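CDP-4-keto-6-deoxy-D-glucose-3-dehydrase (Yersinia pseudotuberculosis, PDB 3BB8) probably catalyses the pyridoxal-phosphate-dependent C-3 dehydration step on CDP-4-keto-6-deoxy-D-glucose in the making of deoxysugars for lipopolysaccharide. Local coordinates at residues 38-43 and 303-308; 176-181 and 186-191. The protein carries 1 engineered substitution. One frame throughout, in Å; residues are numbered along the deposited sequence.

Interaction 1: residues 38-43 and 303-308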
loop_
_atom_site.group_PDB
_atom_site.type_symbol
_atom_site.label_atom_id
_atom_site.label_comp_id
_atom_site.label_asym_id
_atom_site.label_seq_id
_atom_site.Cartn_x
_atom_site.Cartn_y
_atom_site.Cartn_z
ATOM N N GLY A 38 -14.411 -10.701 12.676
ATOM C CA GLY A 38 -15.002 -9.379 12.640
ATOM C C GLY A 38 -14.302 -8.418 13.580
ATOM O O GLY A 38 -13.610 -8.832 14.512
ATOM N N LYS A 39 -14.489 -7.129 13.344
ATOM C CA LYS A 39 -13.852 -6.132 14.180
ATOM C C LYS A 39 -14.693 -5.816 15.401
ATOM O O LYS A 39 -15.917 -5.923 15.370
ATOM C CB LYS A 39 -13.611 -4.846 13.383
ATOM C CG LYS A 39 -14.877 -4.140 12.926
ATOM C CD LYS A 39 -14.553 -3.105 11.859
ATOM C CE LYS A 39 -15.783 -2.324 11.446
ATOM N NZ LYS A 39 -16.864 -3.192 10.906
ATOM N N VAL A 40 -14.014 -5.440 16.476
ATOM C CA VAL A 40 -14.670 -5.055 17.718
ATOM C C VAL A 40 -14.111 -3.680 18.093
ATOM O O VAL A 40 -13.070 -3.567 18.749
ATOM C CB VAL A 40 -14.384 -6.070 18.855
ATOM C CG1 VAL A 40 -14.999 -5.582 20.160
ATOM C CG2 VAL A 40 -14.963 -7.433 18.486
ATOM N N ILE A 41 -14.801 -2.640 17.635
ATOM C CA ILE A 41 -14.395 -1.268 17.897
ATOM C C ILE A 41 -15.456 -0.535 18.710
ATOM O O ILE A 41 -16.620 -0.936 18.738
ATOM C CB ILE A 41 -14.178 -0.480 16.585
ATOM C CG1 ILE A 41 -15.510 -0.329 15.841
ATOM C CG2 ILE A 41 -13.144 -1.195 15.723
ATOM C CD1 ILE A 41 -15.469 0.616 14.666
ATOM N N GLY A 42 -15.045 0.552 19.353
ATOM C CA GLY A 42 -15.964 1.324 20.159
ATOM C C GLY A 42 -15.618 2.795 20.265
ATOM O O GLY A 42 -14.937 3.362 19.403
ATOM N N THR A 43 -16.096 3.410 21.344
ATOM C CA THR A 43 -15.890 4.826 21.617
ATOM C C THR A 43 -14.463 5.304 21.388
ATOM O O THR A 43 -14.238 6.256 20.645
ATOM C CB THR A 43 -16.295 5.148 23.065
ATOM O OG1 THR A 43 -17.660 4.762 23.267
ATOM C CG2 THR A 43 -16.146 6.631 23.343
ATOM N N LEU A 303 -5.138 -1.114 20.425
ATOM C CA LEU A 303 -4.051 -1.652 21.239
ATOM C C LEU A 303 -4.389 -1.772 22.724
ATOM O O LEU A 303 -3.785 -2.568 23.444
ATOM C CB LEU A 303 -2.786 -0.807 21.068
ATOM C CG LEU A 303 -1.883 -1.183 19.889
ATOM C CD1 LEU A 303 -0.700 -0.224 19.824
ATOM C CD2 LEU A 303 -1.386 -2.612 20.058
ATOM N N GLU A 304 -5.344 -0.985 23.192
ATOM C CA GLU A 304 -5.707 -1.069 24.595
ATOM C C GLU A 304 -6.426 -2.395 24.852
ATOM O O GLU A 304 -6.186 -3.065 25.860
ATOM C CB GLU A 304 -6.616 0.103 24.978
ATOM C CG GLU A 304 -5.978 1.480 24.795
ATOM C CD GLU A 304 -6.918 2.619 25.169
ATOM O OE1 GLU A 304 -7.395 2.644 26.327
ATOM O OE2 GLU A 304 -7.181 3.491 24.310
ATOM N N ARG A 305 -7.278 -2.782 23.906
ATOM C CA ARG A 305 -8.087 -3.993 24.010
ATOM C C ARG A 305 -7.418 -5.296 23.570
ATOM O O ARG A 305 -8.027 -6.357 23.665
ATOM C CB ARG A 305 -9.380 -3.781 23.213
ATOM C CG ARG A 305 -9.929 -2.374 23.408
ATOM C CD ARG A 305 -11.036 -1.986 22.441
ATOM N NE ARG A 305 -12.343 -2.488 22.851
ATOM C CZ ARG A 305 -13.495 -1.886 22.564
ATOM N NH1 ARG A 305 -13.505 -0.752 21.870
ATOM N NH2 ARG A 305 -14.641 -2.425 22.962
ATOM N N ILE A 306 -6.171 -5.235 23.116
ATOM C CA ILE A 306 -5.500 -6.439 22.643
ATOM C C ILE A 306 -5.365 -7.555 23.680
ATOM O O ILE A 306 -5.592 -8.725 23.367
ATOM C CB ILE A 306 -4.099 -6.115 22.066
ATOM C CG1 ILE A 306 -3.442 -7.391 21.531
ATOM C CG2 ILE A 306 -3.223 -5.491 23.131
ATOM C CD1 ILE A 306 -4.198 -8.041 20.392
ATOM N N GLU A 307 -4.994 -7.208 24.910
ATOM C CA GLU A 307 -4.838 -8.228 25.946
ATOM C C GLU A 307 -6.175 -8.893 26.241
ATOM O O GLU A 307 -6.247 -10.100 26.452
ATOM C CB GLU A 307 -4.242 -7.612 27.211
ATOM C CG GLU A 307 -2.792 -7.185 27.024
ATOM C CD GLU A 307 -2.157 -6.653 28.294
ATOM O OE1 GLU A 307 -2.593 -5.586 28.778
ATOM O OE2 GLU A 307 -1.219 -7.307 28.806
ATOM N N GLU A 308 -7.231 -8.091 26.242
ATOM C CA GLU A 308 -8.577 -8.581 26.472
ATOM C C GLU A 308 -8.901 -9.567 25.340
ATOM O O GLU A 308 -9.268 -10.724 25.578
ATOM C CB GLU A 308 -9.555 -7.408 26.431
ATOM C CG GLU A 308 -11.003 -7.783 26.665
ATOM C CD GLU A 308 -11.957 -6.915 25.863
ATOM O OE1 GLU A 308 -11.742 -5.682 25.809
ATOM O OE2 GLU A 308 -12.928 -7.466 25.291
#

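Interaction 2: residues 176-181 and 186-191. With PLP (pyridoxal-5'-phosphate), chain C.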
loop_
_atom_site.group_PDB
_atom_site.type_symbol
_atom_site.label_atom_id
_atom_site.label_comp_id
_atom_site.label_asym_id
_atom_site.label_seq_id
_atom_site.Cartn_x
_atom_site.Cartn_y
_atom_site.Cartn_z
ATOM N N GLU A 176 12.281 -26.548 15.864
ATOM C CA GLU A 176 12.867 -27.202 14.700
ATOM C C GLU A 176 13.211 -26.207 13.593
ATOM O O GLU A 176 14.279 -26.303 12.983
ATOM C CB GLU A 176 11.922 -28.279 14.156
ATOM C CG GLU A 176 12.430 -29.009 12.908
ATOM C CD GLU A 176 13.798 -29.667 13.098
ATOM O OE1 GLU A 176 14.330 -29.656 14.235
ATOM O OE2 GLU A 176 14.343 -30.201 12.103
ATOM N N VAL A 177 12.313 -25.256 13.334
ATOM C CA VAL A 177 12.547 -24.256 12.294
ATOM C C VAL A 177 13.826 -23.464 12.571
ATOM O O VAL A 177 14.712 -23.390 11.723
ATOM C CB VAL A 177 11.356 -23.278 12.173
ATOM C CG1 VAL A 177 11.676 -22.200 11.144
ATOM C CG2 VAL A 177 10.101 -24.035 11.756
ATOM N N ARG A 178 13.920 -22.871 13.754
ATOM C CA ARG A 178 15.114 -22.120 14.109
ATOM C C ARG A 178 16.334 -23.035 14.021
ATOM O O ARG A 178 17.355 -22.673 13.429
ATOM C CB ARG A 178 14.987 -21.546 15.520
ATOM C CG ARG A 178 14.283 -20.200 15.566
ATOM C CD ARG A 178 15.038 -19.186 14.716
ATOM N NE ARG A 178 16.420 -19.062 15.162
ATOM C CZ ARG A 178 16.774 -18.533 16.328
ATOM N NH1 ARG A 178 15.846 -18.069 17.158
ATOM N NH2 ARG A 178 18.053 -18.494 16.679
ATOM N N ARG A 179 16.222 -24.223 14.600
ATOM C CA ARG A 179 17.317 -25.173 14.568
ATOM C C ARG A 179 17.817 -25.294 13.130
ATOM O O ARG A 179 19.016 -25.193 12.866
ATOM C CB ARG A 179 16.845 -26.542 15.058
ATOM C CG ARG A 179 17.955 -27.437 15.602
ATOM C CD ARG A 179 17.699 -28.891 15.256
ATOM N NE ARG A 179 18.170 -29.201 13.909
ATOM C CZ ARG A 179 17.629 -30.122 13.120
ATOM N NH1 ARG A 179 16.586 -30.826 13.544
ATOM N NH2 ARG A 179 18.137 -30.350 11.913
ATOM N N VAL A 180 16.892 -25.502 12.199
ATOM C CA VAL A 180 17.256 -25.648 10.794
ATOM C C VAL A 180 17.753 -24.336 10.188
ATOM O O VAL A 180 18.653 -24.328 9.344
ATOM C CB VAL A 180 16.068 -26.145 9.959
ATOM C CG1 VAL A 180 16.532 -26.476 8.548
ATOM C CG2 VAL A 180 15.446 -27.361 10.619
ATOM N N ALA A 181 17.166 -23.228 10.622
ATOM C CA ALA A 181 17.555 -21.921 10.111
ATOM C C ALA A 181 18.967 -21.578 10.566
ATOM O O ALA A 181 19.818 -21.220 9.751
ATOM C CB ALA A 181 16.572 -20.853 10.588
ATOM N N LEU A 186 20.107 -19.583 7.431
ATOM C CA LEU A 186 19.017 -19.087 6.607
ATOM C C LEU A 186 18.289 -17.958 7.317
ATOM O O LEU A 186 18.190 -17.950 8.546
ATOM C CB LEU A 186 18.016 -20.207 6.335
ATOM C CG LEU A 186 18.520 -21.494 5.689
ATOM C CD1 LEU A 186 17.396 -22.524 5.695
ATOM C CD2 LEU A 186 19.002 -21.213 4.270
ATOM N N TRP A 187 17.793 -17.006 6.531
ATOM C CA TRP A 187 17.017 -15.885 7.057
ATOM C C TRP A 187 15.670 -16.459 7.476
ATOM O O TRP A 187 15.168 -17.377 6.830
ATOM C CB TRP A 187 16.754 -14.842 5.959
ATOM C CG TRP A 187 17.904 -13.966 5.616
ATOM C CD1 TRP A 187 18.629 -13.975 4.461
ATOM C CD2 TRP A 187 18.434 -12.912 6.419
ATOM N NE1 TRP A 187 19.580 -12.982 4.494
ATOM C CE2 TRP A 187 19.481 -12.315 5.687
ATOM C CE3 TRP A 187 18.121 -12.408 7.688
ATOM C CZ2 TRP A 187 20.214 -11.243 6.178
ATOM C CZ3 TRP A 187 18.846 -11.345 8.175
ATOM C CH2 TRP A 187 19.882 -10.772 7.422
ATOM N N LEU A 188 15.076 -15.926 8.537
ATOM C CA LEU A 188 13.768 -16.415 8.969
ATOM C C LEU A 188 12.719 -15.311 9.098
ATOM O O LEU A 188 12.870 -14.387 9.907
ATOM C CB LEU A 188 13.857 -17.152 10.317
ATOM C CG LEU A 188 12.466 -17.560 10.847
ATOM C CD1 LEU A 188 11.925 -18.692 9.991
ATOM C CD2 LEU A 188 12.526 -17.982 12.313
ATOM N N ILE A 189 11.648 -15.411 8.314
ATOM C CA ILE A 189 10.572 -14.426 8.403
ATOM C C ILE A 189 9.304 -15.067 8.970
ATOM O O ILE A 189 8.779 -16.037 8.418
ATOM C CB ILE A 189 10.248 -13.795 7.033
ATOM C CG1 ILE A 189 11.426 -12.931 6.580
ATOM C CG2 ILE A 189 8.992 -12.923 7.137
ATOM C CD1 ILE A 189 11.340 -12.461 5.169
ATOM N N GLU A 190 8.831 -14.514 10.082
ATOM C CA GLU A 190 7.626 -14.993 10.749
ATOM C C GLU A 190 6.386 -14.189 10.363
ATOM O O GLU A 190 6.213 -13.059 10.825
ATOM C CB GLU A 190 7.770 -14.867 12.263
ATOM C CG GLU A 190 8.465 -15.985 12.993
ATOM C CD GLU A 190 8.520 -15.686 14.482
ATOM O OE1 GLU A 190 9.461 -14.987 14.921
ATOM O OE2 GLU A 190 7.607 -16.122 15.212
ATOM N N ASP A 191 5.524 -14.760 9.527
ATOM C CA ASP A 191 4.282 -14.086 9.166
ATOM C C ASP A 191 3.330 -14.346 10.336
ATOM O O ASP A 191 2.834 -15.460 10.512
ATOM C CB ASP A 191 3.710 -14.674 7.869
ATOM C CG ASP A 191 2.367 -14.056 7.481
ATOM O OD1 ASP A 191 1.979 -14.197 6.296
ATOM O OD2 ASP A 191 1.696 -13.445 8.350
HETATM N N1 PLP C . -0.848 -13.674 5.752
HETATM C C2 PLP C . -1.882 -14.281 6.447
HETATM C C2A PLP C . -1.632 -15.673 7.011
HETATM C C3 PLP C . -3.124 -13.598 6.613
HETATM O O3 PLP C . -4.158 -14.155 7.279
HETATM C C4 PLP C . -3.301 -12.260 6.056
HETATM C C4A PLP C . -4.674 -11.542 6.295
HETATM C C5 PLP C . -2.197 -11.692 5.338
HETATM C C6 PLP C . -0.967 -12.447 5.211
HETATM C C5A PLP C . -2.147 -10.346 4.682
HETATM O O4P PLP C . -2.844 -9.381 5.335
HETATM P P PLP C . -3.778 -8.274 4.638
HETATM O O1P PLP C . -3.927 -7.166 5.660
HETATM O O2P PLP C . -5.203 -9.034 4.362
HETATM O O3P PLP C . -3.144 -7.800 3.326
#

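Interaction 1: residues 38-43 and 303-308
Arg305 carries the helix side of this contact and lays its guanidinium against the backbone of Val40 to Gly42. The packing is by van der Waals contact, probably with some electrostatic attraction between the Val40 carbonyl oxygen and the guanidinium; no direct bond joins the two segments. Val40 O sits over the centre of one guanidinium face, 4.1 Å above the plane and 4.2 Å from Arg305 CZ. The carbonyl oxygen thus meets the flat positive group from above and not at its N-H edge. At the edge the group meets Gly42 CA, in plane and 3.6 Å from Arg305 NH1. Gly42 N also lies 3.2 Å from Arg305 NH1, but both are donors. Glu45 OE1 serves both: it accepts a hydrogen bond from Gly42 N and forms a salt bridge with Arg305 NH1. Gly42 is the N-cap of helix 43-55, so the arginine of the long helix 293-323 is tied to the first turn of that helix. Both elements belong to an aspartate aminotransferase fold. Val40 turns toward the helix and adds a loose van der Waals contact, its CG1 4.2 Å from Arg305 NH2. The arginine chain bends at chi3 (82°), which swings the guanidinium onto the loop. Ile41 points its side chain away, onto Met22, Leu46 and Gln302, and also packs on Gly56 of the second subunit.

Interaction 2: residues 176-181 and 186-191
The backbones of 176-181 and 186-191 come closest at the turn between them, where Leu186 N donates a hydrogen bond of 2.9 Å to Ala181 O. This contact is the return half of a beta-alpha-beta unit: strand 159-165, helix 174-184, then strand 187-191, which pairs parallel with the first strand. The side chains pack the helix against the strand. Leu188 points toward the helix and spreads its two methyls between two residues of it. Its CD1 meets Val177 CG1 at 3.7 Å, and its CD2 meets Arg178 CD, also at 3.7 Å. Leu188 crosses each of these side chains at about a right angle. Arg178 starts away from the strand, but bends at chi2 (-59°) and chi3 bring its methylene CD back over the leucine. Its charged end forms a salt bridge with Asp182. Nearer the turn, Ala181 CB packs 3.9 Å from Leu186 O, and Leu186 CB lies 4.0 Å from Ala181 O. The strand runs on to the cofactor and ends at Asp191, whose OD1 also bonds Thr123 OG1, while OD2 takes a bond from Cys193 N. These two bonds, from pocket residues Thr123 and Cys193, hold the carboxylate in place. As in other enzymes of the aspartate aminotransferase fold, an aspartate meets the pyridine nitrogen: PLP N1 donates to Asp191 OD1 at 2.9 Å, with an N-H...O angle of 143°.

Overall arrangement
Interaction 1 and interaction 2 lie on opposite sides of the chain's centre. Their centres are 31 Å apart, their nearest atoms about 14 Å, and they do not touch. Along the chain, 176-181 and 186-191 both fall between 38-43 and 303-308. Interaction 2 is local: it packs helix 174-184 on strand 187-191 of the large mixed sheet, and the end of that strand reaches the cofactor. Interaction 1 joins distant parts of the sequence: the loop before helix 43-55 and the long helix 293-323. It lies away from the annotated sites, close to where the second subunit packs. That subunit also reaches the cofactor site, since its Trp247 hydrogen-bonds PLP.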